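Local coordinates for protein tumor necrosis factor ligand superfamily member 9 (Mus musculus, PDB 6MKB) that acts as a cytokine of the tumor necrosis factor family, binding the receptor TNFRSF9 (4-1BB) and inducing proliferation of activated T-cells, at residues N17-H29 against S132-Y146. Residues are numbered along the deposited sequence; the frame is centred on the assembly and turned at random.
Sequences NQASLCNTTLNWH and SVGLRAYLHGAQDAY. With NAG (2-acetamido-2-deoxy-beta-D-glucopyranose), chain F; NAG (2-acetamido-2-deoxy-beta-D-glucopyranose), chain C; SO4 (sulfate ion), chain M; SO4 (sulfate ion), chain K.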
ATOM      1  N   ASN B  17     -13.938  -9.545 -12.151  1.00 51.67           N
ATOM      2  CA  ASN B  17     -13.796  -8.635 -13.280  1.00 51.70           C
ATOM      3  C   ASN B  17     -14.926  -7.606 -13.358  1.00 56.55           C
ATOM      4  O   ASN B  17     -16.062  -7.864 -12.963  1.00 56.51           O
ATOM      5  CB  ASN B  17     -13.672  -9.410 -14.594  1.00 51.28           C
ATOM      6  CG  ASN B  17     -12.273  -9.927 -14.836  1.00 70.68           C
ATOM      7  OD1 ASN B  17     -11.408  -9.923 -13.944  1.00 62.70           O
ATOM      8  ND2 ASN B  17     -12.015 -10.386 -16.050  1.00 62.71           N
ATOM      9  N   GLN B  18     -14.564  -6.423 -13.838  1.00 53.37           N
ATOM     10  CA  GLN B  18     -15.418  -5.267 -14.041  1.00 53.93           C
ATOM     11  C   GLN B  18     -14.996  -4.648 -15.380  1.00 58.46           C
ATOM     12  O   GLN B  18     -13.956  -3.986 -15.453  1.00 58.11           O
ATOM     13  CB  GLN B  18     -15.246  -4.307 -12.845  1.00 54.52           C
ATOM     14  CG  GLN B  18     -16.509  -3.623 -12.386  1.00 69.43           C
ATOM     15  CD  GLN B  18     -17.509  -4.564 -11.782  1.00 78.99           C
ATOM     16  OE1 GLN B  18     -17.292  -5.140 -10.713  1.00 74.05           O
ATOM     17  NE2 GLN B  18     -18.640  -4.719 -12.456  1.00 75.30           N
ATOM     18  N   ALA B  19     -15.762  -4.940 -16.453  1.00 56.21           N
ATOM     19  CA  ALA B  19     -15.498  -4.552 -17.855  1.00 56.39           C
ATOM     20  C   ALA B  19     -15.419  -3.040 -18.096  1.00 58.01           C
ATOM     21  O   ALA B  19     -14.782  -2.608 -19.059  1.00 57.62           O
ATOM     22  CB  ALA B  19     -16.560  -5.157 -18.769  1.00 58.99           C
ATOM     23  N   SER B  20     -16.085  -2.256 -17.254  1.00 54.15           N
ATOM     24  CA  SER B  20     -16.128  -0.790 -17.322  1.00 53.50           C
ATOM     25  C   SER B  20     -16.306  -0.247 -15.922  1.00 55.02           C
ATOM     26  O   SER B  20     -16.613  -1.023 -15.014  1.00 54.73           O
ATOM     27  CB  SER B  20     -17.260  -0.322 -18.238  1.00 57.47           C
ATOM     28  OG  SER B  20     -18.535  -0.627 -17.697  1.00 64.15           O
ATOM     29  N   LEU B  21     -16.108   1.061 -15.729  1.00 49.49           N
ATOM     30  CA  LEU B  21     -16.241   1.618 -14.393  1.00 47.21           C
ATOM     31  C   LEU B  21     -17.628   2.191 -14.148  1.00 52.35           C
ATOM     32  O   LEU B  21     -18.275   2.724 -15.043  1.00 53.50           O
ATOM     33  CB  LEU B  21     -15.162   2.676 -14.108  1.00 45.69           C
ATOM     34  CG  LEU B  21     -13.697   2.255 -14.211  1.00 47.40           C
ATOM     35  CD1 LEU B  21     -12.784   3.411 -13.876  1.00 44.99           C
ATOM     36  CD2 LEU B  21     -13.377   1.008 -13.359  1.00 47.80           C
ATOM     37  N   CYS B  22     -18.086   2.046 -12.920  1.00 50.29           N
ATOM     38  CA  CYS B  22     -19.366   2.539 -12.437  1.00 52.46           C
ATOM     39  C   CYS B  22     -19.323   2.577 -10.907  1.00 52.92           C
ATOM     40  O   CYS B  22     -18.402   2.017 -10.288  1.00 50.28           O
ATOM     41  CB  CYS B  22     -20.513   1.668 -12.950  1.00 55.87           C
ATOM     42  SG  CYS B  22     -20.417  -0.063 -12.421  1.00 60.43           S
ATOM     43  N   ASN B  23     -20.327   3.230 -10.308  1.00 48.73           N
ATOM     44  CA  ASN B  23     -20.458   3.335  -8.861  1.00 47.01           C
ATOM     45  C   ASN B  23     -21.225   2.110  -8.386  1.00 51.40           C
ATOM     46  O   ASN B  23     -22.410   1.977  -8.689  1.00 53.62           O
ATOM     47  CB  ASN B  23     -21.117   4.675  -8.462  1.00 41.51           C
ATOM     48  CG  ASN B  23     -20.306   5.892  -8.844  1.00 60.20           C
ATOM     49  OD1 ASN B  23     -19.099   5.833  -9.088  1.00 64.53           O
ATOM     50  ND2 ASN B  23     -20.962   7.025  -8.907  1.00 65.48           N
ATOM     51  N   THR B  24     -20.519   1.175  -7.711  1.00 46.93           N
ATOM     52  CA  THR B  24     -21.051  -0.120  -7.247  1.00 47.11           C
ATOM     53  C   THR B  24     -20.205  -0.715  -6.098  1.00 50.47           C
ATOM     54  O   THR B  24     -19.067  -0.303  -5.881  1.00 49.50           O
ATOM     55  CB  THR B  24     -21.071  -1.126  -8.451  1.00 56.85           C
ATOM     56  OG1 THR B  24     -21.772  -2.320  -8.089  1.00 63.28           O
ATOM     57  CG2 THR B  24     -19.661  -1.499  -8.958  1.00 48.24           C
ATOM     58  N   THR B  25     -20.724  -1.747  -5.431  1.00 47.90           N
ATOM     59  CA  THR B  25     -19.950  -2.460  -4.422  1.00 47.13           C
ATOM     60  C   THR B  25     -19.259  -3.599  -5.158  1.00 52.26           C
ATOM     61  O   THR B  25     -19.904  -4.335  -5.918  1.00 55.02           O
ATOM     62  CB  THR B  25     -20.820  -2.894  -3.260  1.00 54.17           C
ATOM     63  OG1 THR B  25     -21.242  -1.708  -2.582  1.00 55.71           O
ATOM     64  CG2 THR B  25     -20.073  -3.796  -2.287  1.00 52.00           C
ATOM     65  N   LEU B  26     -17.948  -3.702  -4.996  1.00 45.35           N
ATOM     66  CA  LEU B  26     -17.193  -4.722  -5.686  1.00 44.74           C
ATOM     67  C   LEU B  26     -17.451  -6.127  -5.130  1.00 52.32           C
ATOM     68  O   LEU B  26     -17.643  -6.319  -3.912  1.00 51.87           O
ATOM     69  CB  LEU B  26     -15.690  -4.421  -5.634  1.00 42.50           C
ATOM     70  CG  LEU B  26     -15.182  -3.280  -6.498  1.00 44.71           C
ATOM     71  CD1 LEU B  26     -13.723  -3.086  -6.279  1.00 43.54           C
ATOM     72  CD2 LEU B  26     -15.457  -3.512  -7.987  1.00 41.19           C
ATOM     73  N   ASN B  27     -17.453  -7.098  -6.060  1.00 49.38           N
ATOM     74  CA  ASN B  27     -17.547  -8.520  -5.797  1.00 50.08           C
ATOM     75  C   ASN B  27     -16.122  -9.050  -5.687  1.00 53.70           C
ATOM     76  O   ASN B  27     -15.222  -8.546  -6.362  1.00 53.50           O
ATOM     77  CB  ASN B  27     -18.326  -9.221  -6.906  1.00 55.10           C
ATOM     78  CG  ASN B  27     -19.809  -9.241  -6.647  1.00 87.73           C
ATOM     79  OD1 ASN B  27     -20.288  -9.804  -5.651  1.00 86.88           O
ATOM     80  ND2 ASN B  27     -20.572  -8.625  -7.537  1.00 80.74           N
ATOM     81  N   TRP B  28     -15.901 -10.032  -4.834  1.00 49.43           N
ATOM     82  CA  TRP B  28     -14.575 -10.580  -4.612  1.00 48.37           C
ATOM     83  C   TRP B  28     -14.553 -12.099  -4.771  1.00 57.70           C
ATOM     84  O   TRP B  28     -15.530 -12.782  -4.439  1.00 58.82           O
ATOM     85  CB  TRP B  28     -14.067 -10.192  -3.192  1.00 44.82           C
ATOM     86  CG  TRP B  28     -14.029  -8.713  -2.985  1.00 44.10           C
ATOM     87  CD1 TRP B  28     -15.053  -7.919  -2.549  1.00 47.07           C
ATOM     88  CD2 TRP B  28     -12.973  -7.821  -3.387  1.00 42.16           C
ATOM     89  NE1 TRP B  28     -14.701  -6.590  -2.655  1.00 45.08           N
ATOM     90  CE2 TRP B  28     -13.429  -6.502  -3.161  1.00 45.16           C
ATOM     91  CE3 TRP B  28     -11.650  -8.014  -3.821  1.00 41.94           C
ATOM     92  CZ2 TRP B  28     -12.621  -5.387  -3.391  1.00 43.12           C
ATOM     93  CZ3 TRP B  28     -10.864  -6.909  -4.073  1.00 41.61           C
ATOM     94  CH2 TRP B  28     -11.364  -5.612  -3.903  1.00 41.92           C
ATOM     95  N   HIS B  29     -13.426 -12.615  -5.299  1.00 55.85           N
ATOM     96  CA  HIS B  29     -13.100 -14.037  -5.294  1.00 57.74           C
ATOM     97  C   HIS B  29     -12.546 -14.278  -3.881  1.00 67.76           C
ATOM     98  O   HIS B  29     -11.619 -13.550  -3.482  1.00 65.97           O
ATOM     99  CB  HIS B  29     -12.037 -14.407  -6.363  1.00 57.19           C
ATOM    100  CG  HIS B  29     -12.417 -14.178  -7.793  1.00 60.18           C
ATOM    101  ND1 HIS B  29     -13.360 -14.981  -8.430  1.00 62.95           N
ATOM    102  CD2 HIS B  29     -11.873 -13.340  -8.705  1.00 59.47           C
ATOM    103  CE1 HIS B  29     -13.396 -14.563  -9.681  1.00 61.40           C
ATOM    104  NE2 HIS B  29     -12.518 -13.579  -9.894  1.00 60.35           N
ATOM    105  N   SER B 132     -16.811  -3.901   3.292  1.00 44.63           N
ATOM    106  CA  SER B 132     -17.080  -4.043   1.870  1.00 43.92           C
ATOM    107  C   SER B 132     -16.301  -2.923   1.152  1.00 48.70           C
ATOM    108  O   SER B 132     -15.807  -1.999   1.813  1.00 48.85           O
ATOM    109  CB  SER B 132     -18.583  -4.013   1.575  1.00 44.96           C
ATOM    110  OG  SER B 132     -19.167  -2.732   1.728  1.00 46.81           O
ATOM    111  N   VAL B 133     -16.139  -3.020  -0.171  1.00 44.04           N
ATOM    112  CA  VAL B 133     -15.393  -2.015  -0.927  1.00 42.90           C
ATOM    113  C   VAL B 133     -16.239  -1.519  -2.093  1.00 47.96           C
ATOM    114  O   VAL B 133     -16.688  -2.310  -2.931  1.00 49.66           O
ATOM    115  CB  VAL B 133     -14.023  -2.571  -1.414  1.00 45.43           C
ATOM    116  CG1 VAL B 133     -13.222  -1.513  -2.197  1.00 43.71           C
ATOM    117  CG2 VAL B 133     -13.206  -3.114  -0.243  1.00 44.82           C
ATOM    118  N   GLY B 134     -16.411  -0.215  -2.152  1.00 43.13           N
ATOM    119  CA  GLY B 134     -17.135   0.425  -3.234  1.00 43.12           C
ATOM    120  C   GLY B 134     -16.210   1.022  -4.268  1.00 48.29           C
ATOM    121  O   GLY B 134     -15.206   1.662  -3.941  1.00 46.68           O
ATOM    122  N   LEU B 135     -16.518   0.770  -5.531  1.00 47.90           N
ATOM    123  CA  LEU B 135     -15.826   1.401  -6.633  1.00 47.21           C
ATOM    124  C   LEU B 135     -16.554   2.750  -6.908  1.00 51.70           C
ATOM    125  O   LEU B 135     -17.775   2.763  -7.019  1.00 52.43           O
ATOM    126  CB  LEU B 135     -15.820   0.468  -7.862  1.00 47.15           C
ATOM    127  CG  LEU B 135     -15.292   1.071  -9.197  1.00 51.30           C
ATOM    128  CD1 LEU B 135     -13.779   1.358  -9.145  1.00 49.61           C
ATOM    129  CD2 LEU B 135     -15.649   0.178 -10.369  1.00 51.75           C
ATOM    130  N   ARG B 136     -15.821   3.866  -6.938  1.00 48.45           N
ATOM    131  CA  ARG B 136     -16.361   5.198  -7.254  1.00 49.92           C
ATOM    132  C   ARG B 136     -15.567   5.808  -8.405  1.00 56.44           C
ATOM    133  O   ARG B 136     -14.352   5.622  -8.478  1.00 56.13           O
ATOM    134  CB  ARG B 136     -16.344   6.163  -6.035  1.00 49.68           C
ATOM    135  CG  ARG B 136     -17.328   5.860  -4.893  1.00 52.42           C
ATOM    136  CD  ARG B 136     -18.720   5.515  -5.387  1.00 78.47           C
ATOM    137  NE  ARG B 136     -19.037   4.140  -4.992  1.00 92.65           N
ATOM    138  CZ  ARG B 136     -20.018   3.803  -4.169  1.00100.69           C
ATOM    139  NH1 ARG B 136     -20.852   4.726  -3.707  1.00 79.43           N
ATOM    140  NH2 ARG B 136     -20.228   2.528  -3.866  1.00 91.46           N
ATOM    141  N   ALA B 137     -16.244   6.519  -9.319  1.00 54.75           N
ATOM    142  CA  ALA B 137     -15.570   7.150 -10.449  1.00 54.58           C
ATOM    143  C   ALA B 137     -16.401   8.276 -11.074  1.00 60.14           C
ATOM    144  O   ALA B 137     -17.611   8.150 -11.240  1.00 61.82           O
ATOM    145  CB  ALA B 137     -15.222   6.108 -11.517  1.00 54.33           C
ATOM    146  N   TYR B 138     -15.732   9.376 -11.398  1.00 56.05           N
ATOM    147  CA  TYR B 138     -16.255  10.492 -12.156  1.00 57.81           C
ATOM    148  C   TYR B 138     -15.299  10.693 -13.326  1.00 59.25           C
ATOM    149  O   TYR B 138     -14.165  11.121 -13.116  1.00 57.60           O
ATOM    150  CB  TYR B 138     -16.426  11.769 -11.319  1.00 61.64           C
ATOM    151  CG  TYR B 138     -16.799  12.973 -12.165  1.00 67.07           C
ATOM    152  CD1 TYR B 138     -17.921  12.950 -12.995  1.00 70.89           C
ATOM    153  CD2 TYR B 138     -16.011  14.122 -12.165  1.00 68.44           C
ATOM    154  CE1 TYR B 138     -18.246  14.036 -13.805  1.00 74.95           C
ATOM    155  CE2 TYR B 138     -16.348  15.229 -12.945  1.00 71.73           C
ATOM    156  CZ  TYR B 138     -17.474  15.185 -13.757  1.00 83.56           C
ATOM    157  OH  TYR B 138     -17.825  16.269 -14.532  1.00 86.37           O
ATOM    158  N   LEU B 139     -15.723  10.288 -14.535  1.00 55.12           N
ATOM    159  CA  LEU B 139     -14.900  10.380 -15.737  1.00 54.00           C
ATOM    160  C   LEU B 139     -15.605  11.192 -16.796  1.00 59.42           C
ATOM    161  O   LEU B 139     -16.814  11.028 -16.995  1.00 60.43           O
ATOM    162  CB  LEU B 139     -14.520   8.976 -16.276  1.00 52.37           C
ATOM    163  CG  LEU B 139     -13.675   8.092 -15.332  1.00 54.77           C
ATOM    164  CD1 LEU B 139     -13.701   6.627 -15.762  1.00 54.15           C
ATOM    165  CD2 LEU B 139     -12.253   8.636 -15.157  1.00 54.90           C
ATOM    166  N   HIS B 140     -14.854  12.091 -17.459  1.00 56.87           N
ATOM    167  CA  HIS B 140     -15.362  12.986 -18.515  1.00 59.05           C
ATOM    168  C   HIS B 140     -14.234  13.382 -19.493  1.00 63.61           C
ATOM    169  O   HIS B 140     -13.060  13.212 -19.160  1.00 60.96           O
ATOM    170  CB  HIS B 140     -15.986  14.239 -17.866  1.00 60.92           C
ATOM    171  CG  HIS B 140     -15.002  15.058 -17.089  1.00 63.34           C
ATOM    172  ND1 HIS B 140     -14.388  16.168 -17.644  1.00 65.80           N
ATOM    173  CD2 HIS B 140     -14.516  14.869 -15.842  1.00 63.18           C
ATOM    174  CE1 HIS B 140     -13.584  16.638 -16.707  1.00 64.50           C
ATOM    175  NE2 HIS B 140     -13.621  15.885 -15.610  1.00 63.41           N
ATOM    176  N   GLY B 141     -14.602  13.933 -20.655  1.00 62.82           N
ATOM    177  CA  GLY B 141     -13.640  14.360 -21.670  1.00 63.59           C
ATOM    178  C   GLY B 141     -13.816  13.697 -23.020  1.00 69.23           C
ATOM    179  O   GLY B 141     -13.332  14.215 -24.029  1.00 70.48           O
ATOM    180  N   ALA B 142     -14.501  12.541 -23.043  1.00 65.02           N
ATOM    181  CA  ALA B 142     -14.816  11.759 -24.240  1.00 65.46           C
ATOM    182  C   ALA B 142     -16.139  11.006 -24.061  1.00 71.28           C
ATOM    183  O   ALA B 142     -16.557  10.752 -22.926  1.00 69.62           O
ATOM    184  CB  ALA B 142     -13.692  10.771 -24.538  1.00 64.54           C
ATOM    185  N   GLN B 143     -16.808  10.680 -25.194  1.00 71.00           N
ATOM    186  CA  GLN B 143     -18.041   9.892 -25.215  1.00 72.21           C
ATOM    187  C   GLN B 143     -17.713   8.490 -24.737  1.00 73.07           C
ATOM    188  O   GLN B 143     -16.736   7.900 -25.193  1.00 69.52           O
ATOM    189  CB  GLN B 143     -18.686   9.815 -26.603  1.00 75.89           C
ATOM    190  CG  GLN B 143     -19.401  11.080 -27.051  1.00 94.25           C
ATOM    191  CD  GLN B 143     -20.597  10.720 -27.891  1.00122.98           C
ATOM    192  OE1 GLN B 143     -21.740  10.766 -27.427  1.00123.12           O
ATOM    193  NE2 GLN B 143     -20.363  10.316 -29.134  1.00114.24           N
ATOM    194  N   ASP B 144     -18.478   8.001 -23.771  1.00 71.29           N
ATOM    195  CA  ASP B 144     -18.364   6.686 -23.110  1.00 70.49           C
ATOM    196  C   ASP B 144     -17.030   6.528 -22.327  1.00 72.39           C
ATOM    197  O   ASP B 144     -16.360   5.486 -22.399  1.00 71.76           O
ATOM    198  CB  ASP B 144     -18.573   5.495 -24.080  1.00 73.09           C
ATOM    199  CG  ASP B 144     -19.946   5.466 -24.718  1.00 90.33           C
ATOM    200  OD1 ASP B 144     -20.911   5.062 -24.030  1.00 94.86           O
ATOM    201  OD2 ASP B 144     -20.060   5.841 -25.912  1.00 93.86           O
ATOM    202  N   ALA B 145     -16.684   7.578 -21.548  1.00 66.70           N
ATOM    203  CA  ALA B 145     -15.460   7.700 -20.757  1.00 63.82           C
ATOM    204  C   ALA B 145     -15.236   6.547 -19.746  1.00 64.66           C
ATOM    205  O   ALA B 145     -14.082   6.185 -19.481  1.00 63.54           O
ATOM    206  CB  ALA B 145     -15.473   9.026 -20.028  1.00 64.59           C
ATOM    207  N   TYR B 146     -16.322   5.970 -19.202  1.00 59.33           N
ATOM    208  CA  TYR B 146     -16.273   4.881 -18.211  1.00 56.17           C
ATOM    209  C   TYR B 146     -15.873   3.550 -18.848  1.00 58.43           C
ATOM    210  O   TYR B 146     -15.506   2.631 -18.133  1.00 57.27           O
ATOM    211  CB  TYR B 146     -17.628   4.752 -17.487  1.00 56.25           C
ATOM    212  CG  TYR B 146     -17.954   5.969 -16.646  1.00 56.77           C
ATOM    213  CD1 TYR B 146     -17.404   6.129 -15.376  1.00 57.22           C
ATOM    214  CD2 TYR B 146     -18.754   6.997 -17.148  1.00 58.62           C
ATOM    215  CE1 TYR B 146     -17.658   7.272 -14.617  1.00 58.57           C
ATOM    216  CE2 TYR B 146     -19.006   8.149 -16.401  1.00 59.44           C
ATOM    217  CZ  TYR B 146     -18.452   8.281 -15.135  1.00 65.87           C
ATOM    218  OH  TYR B 146     -18.691   9.402 -14.377  1.00 67.16           O
TER
HETATM  219  C1  NAG F   1     -20.343   8.268  -9.260  1.00 65.89           C
HETATM  220  C2  NAG F   1     -21.006   8.890 -10.488  1.00 65.71           C
HETATM  221  C3  NAG F   1     -20.390  10.266 -10.746  1.00 66.35           C
HETATM  222  C4  NAG F   1     -20.356  11.160  -9.503  1.00 68.86           C
HETATM  223  C5  NAG F   1     -19.782  10.410  -8.305  1.00 69.24           C
HETATM  224  C6  NAG F   1     -19.899  11.197  -7.006  1.00 72.74           C
HETATM  225  C7  NAG F   1     -21.538   7.471 -12.454  1.00 70.33           C
HETATM  226  C8  NAG F   1     -20.940   6.351 -13.243  1.00 69.34           C
HETATM  227  N2  NAG F   1     -20.686   8.064 -11.629  1.00 66.01           N
HETATM  228  O3  NAG F   1     -21.084  10.910 -11.826  1.00 66.95           O
HETATM  229  O4  NAG F   1     -19.562  12.320  -9.762  1.00 72.43           O
HETATM  230  O5  NAG F   1     -20.448   9.149  -8.133  1.00 67.69           O
HETATM  231  O6  NAG F   1     -18.976  10.608  -6.086  1.00 73.25           O
HETATM  232  O7  NAG F   1     -22.702   7.788 -12.607  1.00 77.77           O
HETATM  233  C1  NAG C   2     -20.228  13.565  -9.938  1.00 75.19           C
HETATM  234  C2  NAG C   2     -19.203  14.671  -9.675  1.00 75.35           C
HETATM  235  C3  NAG C   2     -19.732  16.048 -10.100  1.00 80.70           C
HETATM  236  C4  NAG C   2     -20.293  16.047 -11.525  1.00 85.06           C
HETATM  237  C5  NAG C   2     -21.308  14.907 -11.704  1.00 80.02           C
HETATM  238  C6  NAG C   2     -21.738  14.744 -13.161  1.00 78.96           C
HETATM  239  C7  NAG C   2     -17.540  14.563  -7.857  1.00 65.96           C
HETATM  240  C8  NAG C   2     -17.382  14.469  -6.366  1.00 63.73           C
HETATM  241  N2  NAG C   2     -18.802  14.646  -8.278  1.00 70.05           N
HETATM  242  O3  NAG C   2     -18.689  17.025 -10.013  1.00 81.24           O
HETATM  243  O4  NAG C   2     -20.887  17.327 -11.801  1.00 97.18           O
HETATM  244  O5  NAG C   2     -20.753  13.658 -11.273  1.00 75.97           O
HETATM  245  O6  NAG C   2     -22.391  13.485 -13.323  1.00 77.96           O
HETATM  246  O7  NAG C   2     -16.569  14.577  -8.601  1.00 65.61           O
HETATM  247  S   SO4 M 403     -15.238 -12.636 -13.137  1.00 94.68           S
HETATM  248  O1  SO4 M 403     -15.961 -11.389 -12.773  1.00 95.21           O
HETATM  249  O2  SO4 M 403     -16.006 -13.788 -12.587  1.00 96.86           O
HETATM  250  O3  SO4 M 403     -15.198 -12.752 -14.621  1.00 96.21           O
HETATM  251  O4  SO4 M 403     -13.852 -12.605 -12.600  1.00 87.99           O
HETATM  252  S   SO4 K 401     -15.726 -17.149  -7.649  1.00 98.83           S
HETATM  253  O1  SO4 K 401     -16.107 -16.286  -6.507  1.00 96.31           O
HETATM  254  O2  SO4 K 401     -16.551 -18.377  -7.583  1.00102.49           O
HETATM  255  O3  SO4 K 401     -15.967 -16.480  -8.952  1.00 98.41           O
HETATM  256  O4  SO4 K 401     -14.288 -17.492  -7.552  1.00 98.75           O
HETATM  257  O   HOH W   1     -16.921  -5.527  -1.400  1.00 46.71           O
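Thr-24 and Leu-135 form an antiparallel hydrogen-bonded pair: Thr-24 N gives its hydrogen to Leu-135 O, and Leu-135 N returns one to Thr-24 O at 2.8 Å. Two residues on, Leu-26 N reaches Val-133 O at 2.8 Å. On the other side of the pair, just before Thr-24, the side chain of Asn-23 takes over: its OD1 accepts from Ala-137 N at 2.9 Å, the donor lying nearly in line with the amide C=O. The other branch, ND2, is bonded covalently to the first NAG, so one amide both carries the sugar and ties down the neighbouring strand. That sugar is held again where its N2 donates to Ala-137 O, and its methyl C8 lies over one face of the Tyr-146 ring, with Leu-139 CB behind the opposite face. Tyr-146 OH accepts from Leu-139 N, a bond that helps fix the ring between sugar methyl and leucine. Leu-21 N donates almost straight to Tyr-146 O (173° at the hydrogen), docking the loop before 24-29 onto the 3-10 segment that includes 145-146.

This is the pairing of strands 24-29 and 129-140 in the TNF homology domain, a jelly-roll beta-sandwich. On the buried side, Leu-21, from the loop before 24-29, spreads its two methyls, CD1 to Leu-139 CD1 and CD2 to Leu-135 CD2, both at 3.8 Å. Leu-135 has CG anti to its own N (chi1 172°), which brings CD2 against Cys-22 O. Trp-28 brings CZ2 edge-on against Val-133 CB at 3.7 Å, while a water in the indole plane accepts from Trp-28 NE1 and Val-133 N and donates to Leu-26 O. Outside, Arg-136 folds back at chi2 and chi3 to lay its guanidinium over Asn-23 CB; NE bonds Leu-135 O from above the carbonyl plane. Farther out, Phe-159 meets the Trp-28 ring, Val-83 and Trp-149 touch Leu-21, and Trp-82 NE1 gives the glycan another hydrogen bond.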